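Local coordinates for Glyoxalase/bleomycin resistance protein/dioxygenase (Sphaerobacter thermophilus, PDB 4HC5) that belongs to the vicinal oxygen chelate (glyoxalase/bleomycin resistance/dioxygenase) superfamily and may act as a dioxygenase, at residues S16-V21 / Q62-L67; K26-Y31 / R50-V55; G79-S84 / D124-F129; R100-T105 / T118-P123. All blocks are in the same frame, centred on the assembly; numbering follows the deposited sequence.

Interaction 1 (S16-V21 / Q62-L67); sequences SATIIV and QVALGL
Ile19 drops its CD1 methyl beside Leu65, 3.6 Å from CD2 of that leucine, the two side chains running side by side and pointing the same way. A chi1 of 62° sets Ile19 CG1 toward Val63 CG1, 3.9 Å away, and a chi2 of 168° carries CD1 on to Leu65 CD2, so one isoleucine fills the hollow between two residues of strand 62-66. On this face Tyr31 of helix 24-34 covers Ile19 and Leu65, while Ala17 and Val63 pack on Ala17 and Val14 of the second subunit.

Among the side chains of the other face, Thr18 meets Ala64: its OG1 lies 3.6 Å from Ala64 CB and is hydrogen-bonded to Gly82 O of the second subunit. Thr18 CG2 comes within 4.1 Å of Gly66 N, beside a residue without a side chain.

The strands are parallel, their axes 4.5 Å apart at 32°. Five backbone bonds alternate across them, among them Ile19 N to Ala64 O at 2.9 Å and Val21 N to Gly66 O at 2.8 Å. Peptide groups are thus paired between the strands while the isoleucine contacts are apolar, and the Thr18 hydroxyl ties strand 13-20 to the second subunit, into which the sheet runs on.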
loop_
_atom_site.group_PDB
_atom_site.type_symbol
_atom_site.label_atom_id
_atom_site.label_comp_id
_atom_site.label_asym_id
_atom_site.label_seq_id
_atom_site.Cartn_x
_atom_site.Cartn_y
_atom_site.Cartn_z
ATOM N N SER A 16 -4.279 -2.577 -4.317
ATOM C CA SER A 16 -3.734 -1.212 -4.399
ATOM C C SER A 16 -3.579 -0.660 -2.993
ATOM O O SER A 16 -4.266 -1.037 -2.084
ATOM C CB SER A 16 -4.616 -0.281 -5.218
ATOM O OG SER A 16 -5.976 -0.349 -4.886
ATOM N N ALA A 17 -2.629 0.284 -2.902
ATOM C CA ALA A 17 -2.490 1.204 -1.759
ATOM C C ALA A 17 -2.639 2.633 -2.337
ATOM O O ALA A 17 -2.564 2.818 -3.546
ATOM C CB ALA A 17 -1.128 1.021 -1.119
ATOM N N THR A 18 -2.899 3.571 -1.479
ATOM C CA THR A 18 -3.217 4.922 -1.882
ATOM C C THR A 18 -2.196 5.943 -1.352
ATOM O O THR A 18 -1.757 5.844 -0.192
ATOM C CB THR A 18 -4.644 5.320 -1.394
ATOM O OG1 THR A 18 -5.582 4.351 -1.847
ATOM C CG2 THR A 18 -5.119 6.701 -1.882
ATOM N N ILE A 19 -1.888 6.883 -2.246
ATOM C CA ILE A 19 -1.122 8.082 -1.784
ATOM C C ILE A 19 -2.063 9.287 -2.029
ATOM O O ILE A 19 -3.015 9.202 -2.771
ATOM C CB ILE A 19 0.207 8.233 -2.453
ATOM C CG1 ILE A 19 0.060 8.419 -3.972
ATOM C CG2 ILE A 19 1.130 7.037 -2.130
ATOM C CD1 ILE A 19 1.337 8.867 -4.714
ATOM N N ILE A 20 -1.776 10.356 -1.355
ATOM C CA ILE A 20 -2.528 11.618 -1.472
ATOM C C ILE A 20 -1.678 12.624 -2.244
ATOM O O ILE A 20 -0.573 12.942 -1.838
ATOM C CB ILE A 20 -2.930 12.109 -0.069
ATOM C CG1 ILE A 20 -3.579 11.021 0.815
ATOM C CG2 ILE A 20 -3.893 13.321 -0.184
ATOM C CD1 ILE A 20 -4.874 10.413 0.315
ATOM N N VAL A 21 -2.311 13.149 -3.278
ATOM C CA VAL A 21 -1.712 14.121 -4.169
ATOM C C VAL A 21 -2.588 15.375 -4.237
ATOM O O VAL A 21 -3.749 15.327 -3.848
ATOM C CB VAL A 21 -1.424 13.559 -5.584
ATOM C CG1 VAL A 21 -0.467 12.324 -5.473
ATOM C CG2 VAL A 21 -2.675 13.262 -6.360
ATOM N N GLN A 62 -1.180 -1.995 -7.557
ATOM C CA GLN A 62 -1.286 -0.622 -8.075
ATOM C C GLN A 62 -1.146 0.389 -6.943
ATOM O O GLN A 62 -1.276 0.043 -5.756
ATOM C CB GLN A 62 -2.613 -0.488 -8.780
ATOM C CG GLN A 62 -2.828 -1.430 -9.954
ATOM C CD GLN A 62 -4.253 -1.442 -10.493
ATOM O OE1 GLN A 62 -5.033 -0.497 -10.301
ATOM N NE2 GLN A 62 -4.610 -2.551 -11.150
ATOM N N VAL A 63 -0.907 1.636 -7.310
ATOM C CA VAL A 63 -0.956 2.774 -6.385
ATOM C C VAL A 63 -2.065 3.723 -6.892
ATOM O O VAL A 63 -2.058 4.146 -8.062
ATOM C CB VAL A 63 0.400 3.509 -6.364
ATOM C CG1 VAL A 63 0.336 4.803 -5.502
ATOM C CG2 VAL A 63 1.524 2.543 -5.913
ATOM N N ALA A 64 -3.042 3.988 -6.000
ATOM C CA ALA A 64 -4.119 4.912 -6.276
ATOM C C ALA A 64 -3.587 6.361 -5.931
ATOM O O ALA A 64 -2.912 6.584 -4.915
ATOM C CB ALA A 64 -5.352 4.574 -5.437
ATOM N N LEU A 65 -3.921 7.250 -6.862
ATOM C CA LEU A 65 -3.542 8.677 -6.718
ATOM C C LEU A 65 -4.772 9.414 -6.231
ATOM O O LEU A 65 -5.584 9.878 -7.004
ATOM C CB LEU A 65 -3.085 9.187 -8.087
ATOM C CG LEU A 65 -1.848 8.435 -8.706
ATOM C CD1 LEU A 65 -1.463 9.051 -10.043
ATOM C CD2 LEU A 65 -0.669 8.382 -7.704
ATOM N N GLY A 66 -4.909 9.439 -4.904
ATOM C CA GLY A 66 -6.069 10.002 -4.227
ATOM C C GLY A 66 -5.918 11.515 -3.964
ATOM O O GLY A 66 -4.828 12.063 -4.046
ATOM N N LEU A 67 -7.035 12.150 -3.653
ATOM C CA LEU A 67 -7.067 13.571 -3.283
ATOM C C LEU A 67 -7.479 13.740 -1.837
ATOM O O LEU A 67 -8.283 12.899 -1.352
ATOM C CB LEU A 67 -8.039 14.372 -4.155
ATOM C CG LEU A 67 -7.647 14.557 -5.638
ATOM C CD1 LEU A 67 -8.842 15.056 -6.440
ATOM C CD2 LEU A 67 -6.419 15.456 -5.794
#

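Interaction 2 (K26-Y31 / R50-V55); sequences KALDFY and RFVTVV
Leu28 turns CG anti to its carbonyl carbon (chi1 -84°), and a nearly extended step (chi2 170°) places CD1 toward Arg50 at the start of the strand segment; CD2, the other branch, is the one that meets the valines of strand 49-55. Leu28 CD2 lies 3.6 Å from Val52 CG1 and equally 3.6 Å from Val54 CG1, so a single methyl touches both valines; Leu28 CG adds a 3.7 Å approach to Val52 CG1. The leucine crosses both valines at a slant.

One turn further, Tyr31 contributes its CB, 3.9 Å from Val54 CG2, while its ring leads away and its hydroxyl is hydrogen-bonded to Asp122. Arg50 and Leu28 meet tip to tip, Arg50 NH2 to Leu28 CD1 at 3.9 Å. The guanidinium has charged partners of its own, Glu25 through NH2 and Asp42 through NE.

The helix and strand segments run almost parallel, 8° between their directions, with axes 9.6 Å apart, a spacing bridged wholly by side chains. This sets helix 24-34 against one face of the first four-stranded sheet, running along strand 49-55. Carbon meets carbon over most of the interface, and the Arg50 guanidinium at its border is salt-bridged to acidic groups beyond the two segments, consistent with a buried apolar layer bordered by a paired charge.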
loop_
_atom_site.group_PDB
_atom_site.type_symbol
_atom_site.label_atom_id
_atom_site.label_comp_id
_atom_site.label_asym_id
_atom_site.label_seq_id
_atom_site.Cartn_x
_atom_site.Cartn_y
_atom_site.Cartn_z
ATOM N N LYS A 26 -1.382 16.102 -12.772
ATOM C CA LYS A 26 0.058 16.334 -12.606
ATOM C C LYS A 26 0.714 15.111 -11.991
ATOM O O LYS A 26 1.836 14.742 -12.366
ATOM C CB LYS A 26 0.334 17.543 -11.744
ATOM C CG LYS A 26 0.025 18.827 -12.492
ATOM C CD LYS A 26 0.171 20.012 -11.620
ATOM C CE LYS A 26 -0.338 21.263 -12.338
ATOM N NZ LYS A 26 0.803 21.982 -12.942
ATOM N N ALA A 27 0.008 14.462 -11.065
ATOM C CA ALA A 27 0.552 13.239 -10.450
ATOM C C ALA A 27 0.707 12.127 -11.469
ATOM O O ALA A 27 1.739 11.457 -11.544
ATOM C CB ALA A 27 -0.267 12.813 -9.243
ATOM N N LEU A 28 -0.277 12.000 -12.361
ATOM C CA LEU A 28 -0.165 11.019 -13.451
ATOM C C LEU A 28 1.083 11.305 -14.279
ATOM O O LEU A 28 1.822 10.357 -14.654
ATOM C CB LEU A 28 -1.387 11.014 -14.345
ATOM C CG LEU A 28 -2.576 10.179 -13.894
ATOM C CD1 LEU A 28 -3.787 10.494 -14.796
ATOM C CD2 LEU A 28 -2.166 8.679 -14.048
ATOM N N ASP A 29 1.296 12.574 -14.618
ATOM C CA ASP A 29 2.464 12.888 -15.457
ATOM C C ASP A 29 3.737 12.393 -14.765
ATOM O O ASP A 29 4.610 11.821 -15.375
ATOM C CB ASP A 29 2.532 14.374 -15.718
ATOM C CG ASP A 29 3.581 14.788 -16.740
ATOM O OD1 ASP A 29 3.922 14.063 -17.722
ATOM O OD2 ASP A 29 4.027 15.937 -16.546
ATOM N N PHE A 30 3.850 12.671 -13.484
ATOM C CA PHE A 30 5.017 12.331 -12.717
ATOM C C PHE A 30 5.214 10.780 -12.671
ATOM O O PHE A 30 6.269 10.236 -12.963
ATOM C CB PHE A 30 4.971 12.886 -11.316
ATOM C CG PHE A 30 6.176 12.507 -10.501
ATOM C CD1 PHE A 30 7.394 13.165 -10.648
ATOM C CD2 PHE A 30 6.109 11.502 -9.581
ATOM C CE1 PHE A 30 8.477 12.846 -9.859
ATOM C CE2 PHE A 30 7.190 11.144 -8.848
ATOM C CZ PHE A 30 8.377 11.821 -8.972
ATOM N N TYR A 31 4.192 10.087 -12.193
ATOM C CA TYR A 31 4.298 8.621 -12.003
ATOM C C TYR A 31 4.492 7.917 -13.345
ATOM O O TYR A 31 5.246 6.947 -13.374
ATOM C CB TYR A 31 3.097 8.024 -11.203
ATOM C CG TYR A 31 3.219 8.415 -9.757
ATOM C CD1 TYR A 31 3.925 7.601 -8.886
ATOM C CD2 TYR A 31 2.736 9.577 -9.265
ATOM C CE1 TYR A 31 4.190 7.965 -7.571
ATOM C CE2 TYR A 31 2.968 9.974 -7.932
ATOM C CZ TYR A 31 3.731 9.194 -7.081
ATOM O OH TYR A 31 4.049 9.547 -5.800
ATOM N N ARG A 50 -12.777 10.629 -9.057
ATOM C CA ARG A 50 -12.106 10.169 -10.257
ATOM C C ARG A 50 -11.051 9.217 -9.715
ATOM O O ARG A 50 -10.084 9.598 -9.109
ATOM C CB ARG A 50 -11.457 11.343 -11.031
ATOM C CG ARG A 50 -10.749 10.893 -12.289
ATOM C CD ARG A 50 -9.951 12.049 -12.858
ATOM N NE ARG A 50 -9.088 11.637 -13.965
ATOM C CZ ARG A 50 -8.121 12.368 -14.493
ATOM N NH1 ARG A 50 -7.865 13.609 -14.078
ATOM N NH2 ARG A 50 -7.425 11.834 -15.472
ATOM N N PHE A 51 -11.340 7.943 -9.855
ATOM C CA PHE A 51 -10.503 6.883 -9.356
ATOM C C PHE A 51 -9.387 6.632 -10.379
ATOM O O PHE A 51 -9.635 6.219 -11.491
ATOM C CB PHE A 51 -11.255 5.589 -9.022
ATOM C CG PHE A 51 -10.411 4.568 -8.381
ATOM C CD1 PHE A 51 -9.916 4.747 -7.089
ATOM C CD2 PHE A 51 -10.104 3.397 -9.042
ATOM C CE1 PHE A 51 -9.138 3.797 -6.471
ATOM C CE2 PHE A 51 -9.319 2.430 -8.462
ATOM C CZ PHE A 51 -8.839 2.603 -7.126
ATOM N N VAL A 52 -8.126 6.939 -9.929
ATOM C CA VAL A 52 -6.950 6.903 -10.810
ATOM C C VAL A 52 -5.924 6.031 -10.127
ATOM O O VAL A 52 -5.579 6.213 -8.947
ATOM C CB VAL A 52 -6.358 8.317 -11.081
ATOM C CG1 VAL A 52 -5.044 8.222 -11.876
ATOM C CG2 VAL A 52 -7.388 9.260 -11.741
ATOM N N THR A 53 -5.400 5.062 -10.896
ATOM C CA THR A 53 -4.299 4.260 -10.408
ATOM C C THR A 53 -3.182 4.096 -11.463
ATOM O O THR A 53 -3.394 4.208 -12.667
ATOM C CB THR A 53 -4.682 2.825 -9.948
ATOM O OG1 THR A 53 -4.987 2.039 -11.095
ATOM C CG2 THR A 53 -5.871 2.767 -8.969
ATOM N N VAL A 54 -1.983 3.806 -10.936
ATOM C CA VAL A 54 -0.801 3.567 -11.724
ATOM C C VAL A 54 -0.092 2.295 -11.180
ATOM O O VAL A 54 -0.254 1.900 -10.045
ATOM C CB VAL A 54 0.198 4.769 -11.686
ATOM C CG1 VAL A 54 -0.356 5.949 -12.481
ATOM C CG2 VAL A 54 0.536 5.178 -10.245
ATOM N N VAL A 55 0.665 1.640 -12.073
ATOM C CA VAL A 55 1.323 0.392 -11.681
ATOM C C VAL A 55 2.730 0.330 -12.305
ATOM O O VAL A 55 2.906 0.718 -13.427
ATOM C CB VAL A 55 0.498 -0.864 -12.125
ATOM C CG1 VAL A 55 0.500 -1.075 -13.649
ATOM C CG2 VAL A 55 0.935 -2.132 -11.416
#

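Interaction 3 (G79-S84 / D124-F129); sequences GYTGIS and DGNQFF
Gln127 O is gripped by two donors from one residue: Thr81 OG1 at 2.7 Å and Thr81 N at 3.2 Å. The amide arrives in the carbonyl plane and the hydroxyl tilted 26° from it. Around this oxygen the parallel strands 79-87 and 126-132 of the second βαβββ module of the vicinal oxygen chelate fold are interrupted by a beta bulge, the register slipping by two between Tyr80 and Ser84.

Thr81 holds OG1 between its backbone N and carbonyl carbon (chi1 59°), where the same oxygen also accepts from Ile83 N at 3.0 Å, closing an ST turn. Gly82 carries a positive phi in the bulge, and its carbonyl bonds to Thr18 of the second subunit. Before the bulge Gln127 N bonds to Gly79 O at 2.9 Å; after it, the bond from Phe129 N to Ile83 O is weak.

The threonine methyl, Thr81 CG2, lies over one face of the Phe128 ring, offset toward the rim, and also packs against Asn126 CB at 3.7 Å. Ile83 runs beside Phe128, pointing the same way, with CG2 at the ring edge. Asn126 itself is held by Gly78 and by Ile20 of strand 13-20, joining the two halves of the chain. The approach of the Gln127 amide to the Tyr80 ring is too short to be sound and is doubtful. Ser84 OG stands at the edge of the Phe129 ring, 3.8 Å from Phe129 CD2.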
loop_
_atom_site.group_PDB
_atom_site.type_symbol
_atom_site.label_atom_id
_atom_site.label_comp_id
_atom_site.label_asym_id
_atom_site.label_seq_id
_atom_site.Cartn_x
_atom_site.Cartn_y
_atom_site.Cartn_z
ATOM N N GLY A 79 5.034 13.666 3.230
ATOM C CA GLY A 79 5.479 12.837 4.301
ATOM C C GLY A 79 5.743 11.401 3.908
ATOM O O GLY A 79 5.622 11.017 2.794
ATOM N N TYR A 80 6.124 10.620 4.899
ATOM C CA TYR A 80 6.336 9.188 4.706
ATOM C C TYR A 80 5.098 8.485 4.279
ATOM O O TYR A 80 4.135 8.572 4.936
ATOM C CB TYR A 80 6.814 8.553 5.999
ATOM C CG TYR A 80 8.138 9.031 6.322
ATOM C CD1 TYR A 80 9.218 8.701 5.539
ATOM C CD2 TYR A 80 8.329 9.881 7.395
ATOM C CE1 TYR A 80 10.473 9.184 5.834
ATOM C CE2 TYR A 80 9.577 10.362 7.704
ATOM C CZ TYR A 80 10.632 10.016 6.913
ATOM O OH TYR A 80 11.842 10.503 7.237
ATOM N N THR A 81 5.153 7.791 3.156
ATOM C CA THR A 81 3.999 7.077 2.661
ATOM C C THR A 81 3.856 5.709 3.304
ATOM O O THR A 81 2.819 5.157 3.274
ATOM C CB THR A 81 4.068 6.840 1.154
ATOM O OG1 THR A 81 5.234 6.101 0.835
ATOM C CG2 THR A 81 4.061 8.147 0.387
ATOM N N GLY A 82 4.946 5.204 3.826
ATOM C CA GLY A 82 4.956 3.795 4.304
ATOM C C GLY A 82 5.051 2.826 3.139
ATOM O O GLY A 82 4.934 1.620 3.305
ATOM N N ILE A 83 5.239 3.326 1.923
ATOM C CA ILE A 83 5.379 2.491 0.690
ATOM C C ILE A 83 6.856 2.370 0.377
ATOM O O ILE A 83 7.593 3.344 0.234
ATOM C CB ILE A 83 4.588 3.029 -0.501
ATOM C CG1 ILE A 83 3.094 2.973 -0.198
ATOM C CG2 ILE A 83 4.894 2.251 -1.795
ATOM C CD1 ILE A 83 2.177 3.743 -1.159
ATOM N N SER A 84 7.269 1.112 0.196
ATOM C CA SER A 84 8.628 0.806 -0.242
ATOM C C SER A 84 8.532 0.224 -1.653
ATOM O O SER A 84 7.615 -0.554 -1.982
ATOM C CB SER A 84 9.330 -0.170 0.663
ATOM O OG SER A 84 9.437 0.326 1.996
ATOM N N ASP A 124 4.682 16.417 -4.553
ATOM C CA ASP A 124 3.901 16.788 -3.354
ATOM C C ASP A 124 4.626 16.502 -2.053
ATOM O O ASP A 124 4.084 16.716 -0.987
ATOM C CB ASP A 124 2.546 16.127 -3.325
ATOM C CG ASP A 124 1.502 16.768 -4.240
ATOM O OD1 ASP A 124 1.266 17.997 -4.121
ATOM O OD2 ASP A 124 0.942 16.017 -5.092
ATOM N N GLY A 125 5.835 15.965 -2.157
ATOM C CA GLY A 125 6.565 15.636 -0.979
ATOM C C GLY A 125 6.266 14.262 -0.355
ATOM O O GLY A 125 6.734 13.964 0.760
ATOM N N ASN A 126 5.500 13.463 -1.095
ATOM C CA ASN A 126 5.335 12.047 -0.633
ATOM C C ASN A 126 6.662 11.288 -0.795
ATOM O O ASN A 126 7.209 11.260 -1.890
ATOM C CB ASN A 126 4.280 11.370 -1.474
ATOM C CG ASN A 126 2.868 11.965 -1.279
ATOM O OD1 ASN A 126 2.438 12.132 -0.131
ATOM N ND2 ASN A 126 2.169 12.276 -2.373
ATOM N N GLN A 127 7.070 10.681 0.306
ATOM C CA GLN A 127 8.361 9.989 0.369
ATOM C C GLN A 127 8.229 8.457 0.285
ATOM O O GLN A 127 7.369 7.825 0.895
ATOM C CB GLN A 127 9.132 10.355 1.639
ATOM C CG GLN A 127 10.636 9.998 1.504
ATOM C CD GLN A 127 11.464 10.481 2.694
ATOM O OE1 GLN A 127 12.431 11.282 2.586
ATOM N NE2 GLN A 127 11.120 9.958 3.812
ATOM N N PHE A 128 9.109 7.951 -0.585
ATOM C CA PHE A 128 9.185 6.464 -0.786
ATOM C C PHE A 128 10.577 6.014 -0.400
ATOM O O PHE A 128 11.590 6.678 -0.685
ATOM C CB PHE A 128 8.929 6.120 -2.256
ATOM C CG PHE A 128 7.595 6.538 -2.756
ATOM C CD1 PHE A 128 6.498 5.775 -2.598
ATOM C CD2 PHE A 128 7.405 7.774 -3.334
ATOM C CE1 PHE A 128 5.262 6.169 -3.038
ATOM C CE2 PHE A 128 6.160 8.210 -3.742
ATOM C CZ PHE A 128 5.067 7.359 -3.638
ATOM N N PHE A 129 10.659 4.766 0.076
ATOM C CA PHE A 129 11.920 4.050 0.308
ATOM C C PHE A 129 12.158 3.176 -0.920
ATOM O O PHE A 129 11.257 2.433 -1.320
ATOM C CB PHE A 129 11.775 3.230 1.568
ATOM C CG PHE A 129 13.045 2.563 2.067
ATOM C CD1 PHE A 129 14.228 3.295 2.177
ATOM C CD2 PHE A 129 13.037 1.263 2.562
ATOM C CE1 PHE A 129 15.349 2.686 2.712
ATOM C CE2 PHE A 129 14.154 0.679 3.103
ATOM C CZ PHE A 129 15.323 1.432 3.184
#

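Interaction 4 (R100-T105 / T118-P123); sequences RGVTFT and TWFSDP. With GOL (glycerol), chain F.
The beta hairpin of strands 103-110 and 116-121 is joined here at the beginning of its first strand, where Phe104 faces Phe120 as an antiparallel non-hydrogen-bonded pair, CA to CA 4.2 Å. Phe120 CB sits over the face of the Phe104 ring, 3.9 Å from its centroid and 23° off the normal, a CH-pi contact. The two rings meet obliquely, planes 54° apart, and Thr118 CG2 comes 3.7 Å from Phe104 CD2. Beside them Val102 CG1 reaches Phe120 CD1 at 3.7 Å.

Backbone bonds lie to either side of the pair: Ser121 N to Thr103 O at 3.1 Å, and Thr105 N to Trp119 O at 3.0 Å. Within this chain strand 103-110 is outermost in the second sheet, and 116-121 lies inside it, next to 126-132. The hairpin is entered from helix 90-99 through a Schellman motif at Gly101; that helix also supplies Tyr94, whose ring meets Phe104 edge-to-face.

Next to the hairpin a glycerol, probably from the crystallisation liquor, bridges the two segments. Its O3 accepts from Thr103 N at 2.9 Å, nearly straight at the hydrogen, and donates to Ser121 O at 2.6 Å.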
loop_
_atom_site.group_PDB
_atom_site.type_symbol
_atom_site.label_atom_id
_atom_site.label_comp_id
_atom_site.label_asym_id
_atom_site.label_seq_id
_atom_site.Cartn_x
_atom_site.Cartn_y
_atom_site.Cartn_z
ATOM N N ARG A 100 16.056 13.294 -14.463
ATOM C CA ARG A 100 14.655 13.568 -14.757
ATOM C C ARG A 100 14.042 14.543 -13.749
ATOM O O ARG A 100 12.877 14.905 -13.840
ATOM C CB ARG A 100 13.811 12.313 -14.843
ATOM C CG ARG A 100 14.108 11.443 -16.026
ATOM C CD ARG A 100 13.257 10.202 -16.060
ATOM N NE ARG A 100 13.617 9.298 -17.121
ATOM C CZ ARG A 100 13.112 8.111 -17.292
ATOM N NH1 ARG A 100 13.535 7.389 -18.302
ATOM N NH2 ARG A 100 12.163 7.676 -16.476
ATOM N N GLY A 101 14.866 14.929 -12.794
ATOM C CA GLY A 101 14.502 15.954 -11.774
ATOM C C GLY A 101 13.950 15.499 -10.450
ATOM O O GLY A 101 13.460 16.283 -9.651
ATOM N N VAL A 102 14.082 14.204 -10.199
ATOM C CA VAL A 102 13.614 13.663 -8.907
ATOM C C VAL A 102 14.565 14.078 -7.818
ATOM O O VAL A 102 15.795 14.020 -7.931
ATOM C CB VAL A 102 13.474 12.123 -8.956
ATOM C CG1 VAL A 102 13.056 11.535 -7.633
ATOM C CG2 VAL A 102 12.412 11.745 -10.041
ATOM N N THR A 103 13.945 14.356 -6.688
ATOM C CA THR A 103 14.630 14.662 -5.406
ATOM C C THR A 103 14.891 13.464 -4.574
ATOM O O THR A 103 13.941 12.865 -4.100
ATOM C CB THR A 103 13.784 15.679 -4.547
ATOM O OG1 THR A 103 13.587 16.867 -5.334
ATOM C CG2 THR A 103 14.482 16.068 -3.293
ATOM N N PHE A 104 16.154 13.122 -4.421
ATOM C CA PHE A 104 16.601 12.046 -3.509
ATOM C C PHE A 104 17.211 12.657 -2.270
ATOM O O PHE A 104 17.756 13.795 -2.302
ATOM C CB PHE A 104 17.685 11.198 -4.143
ATOM C CG PHE A 104 17.215 10.304 -5.218
ATOM C CD1 PHE A 104 17.098 10.681 -6.542
ATOM C CD2 PHE A 104 16.844 8.998 -4.887
ATOM C CE1 PHE A 104 16.598 9.839 -7.474
ATOM C CE2 PHE A 104 16.366 8.130 -5.852
ATOM C CZ PHE A 104 16.228 8.552 -7.154
ATOM N N THR A 105 17.164 11.936 -1.156
ATOM C CA THR A 105 17.791 12.396 0.072
ATOM C C THR A 105 19.350 12.303 0.039
ATOM O O THR A 105 20.036 13.068 0.706
ATOM C CB THR A 105 17.236 11.692 1.302
ATOM O OG1 THR A 105 17.465 10.314 1.188
ATOM C CG2 THR A 105 15.742 11.969 1.467
ATOM N N THR A 118 17.791 3.985 -0.838
ATOM C CA THR A 118 17.722 5.418 -0.588
ATOM C C THR A 118 16.273 5.854 -0.521
ATOM O O THR A 118 15.381 5.025 -0.615
ATOM C CB THR A 118 18.577 6.240 -1.588
ATOM O OG1 THR A 118 18.601 7.619 -1.124
ATOM C CG2 THR A 118 18.143 6.096 -3.030
ATOM N N TRP A 119 16.053 7.131 -0.419
ATOM C CA TRP A 119 14.688 7.713 -0.376
ATOM C C TRP A 119 14.534 8.811 -1.394
ATOM O O TRP A 119 15.483 9.556 -1.694
ATOM C CB TRP A 119 14.406 8.372 0.989
ATOM C CG TRP A 119 14.387 7.374 2.148
ATOM C CD1 TRP A 119 13.254 6.865 2.805
ATOM C CD2 TRP A 119 15.537 6.770 2.846
ATOM N NE1 TRP A 119 13.626 6.048 3.793
ATOM C CE2 TRP A 119 14.990 5.959 3.907
ATOM C CE3 TRP A 119 16.934 6.838 2.701
ATOM C CZ2 TRP A 119 15.823 5.180 4.750
ATOM C CZ3 TRP A 119 17.766 6.120 3.594
ATOM C CH2 TRP A 119 17.223 5.292 4.575
ATOM N N PHE A 120 13.350 8.892 -1.958
ATOM C CA PHE A 120 13.011 9.955 -2.877
ATOM C C PHE A 120 11.603 10.416 -2.630
ATOM O O PHE A 120 10.779 9.739 -1.989
ATOM C CB PHE A 120 13.259 9.591 -4.326
ATOM C CG PHE A 120 12.212 8.689 -4.895
ATOM C CD1 PHE A 120 11.098 9.203 -5.496
ATOM C CD2 PHE A 120 12.397 7.308 -4.885
ATOM C CE1 PHE A 120 10.141 8.369 -6.027
ATOM C CE2 PHE A 120 11.417 6.486 -5.408
ATOM C CZ PHE A 120 10.317 7.014 -5.982
ATOM N N SER A 121 11.295 11.572 -3.147
ATOM C CA SER A 121 9.949 12.146 -3.065
ATOM C C SER A 121 9.356 12.516 -4.396
ATOM O O SER A 121 10.031 12.726 -5.396
ATOM C CB SER A 121 9.958 13.420 -2.213
ATOM O OG SER A 121 10.384 13.184 -0.865
ATOM N N ASP A 122 8.003 12.520 -4.377
ATOM C CA ASP A 122 7.236 13.007 -5.525
ATOM C C ASP A 122 7.113 14.566 -5.401
ATOM O O ASP A 122 7.547 15.156 -4.418
ATOM C CB ASP A 122 5.905 12.278 -5.705
ATOM C CG ASP A 122 4.822 12.690 -4.749
ATOM O OD1 ASP A 122 4.978 13.574 -3.933
ATOM O OD2 ASP A 122 3.739 12.025 -4.894
ATOM N N PRO A 123 6.422 15.195 -6.368
ATOM C CA PRO A 123 6.320 16.674 -6.296
ATOM C C PRO A 123 5.565 17.220 -5.105
ATOM O O PRO A 123 5.693 18.381 -4.771
ATOM C CB PRO A 123 5.615 17.018 -7.604
ATOM C CG PRO A 123 6.111 15.926 -8.514
ATOM C CD PRO A 123 6.037 14.672 -7.681
HETATM C C1 GOL F . 9.400 17.929 -8.075
HETATM O O1 GOL F . 9.574 18.735 -6.884
HETATM C C2 GOL F . 10.342 16.701 -8.070
HETATM O O2 GOL F . 10.107 15.993 -9.274
HETATM C C3 GOL F . 10.046 15.675 -7.002
HETATM O O3 GOL F . 11.048 14.694 -6.782
#

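The chain holds two four-stranded mixed sheets with the same 1-4-3-2 strand order, and the contacts divide between them. Interactions 1 and 2, centres 8 Å apart, belong to the first sheet and helix 24-34; interactions 3 and 4, centres 10 Å apart, belong to the second, joined by Phe128 N to Phe120 O (2.8 Å, probably a hydrogen bond). Along the sequence, 26-31 with 50-55 falls within the span of interaction 1, as 100-105 with 118-123 falls within that of interaction 3, so one topology is repeated in series. Interactions 1 and 3 occupy corresponding parallel pairs, centres 11 Å apart; their strands 13-20 and 79-87 carry the sheets across the interface into the second subunit.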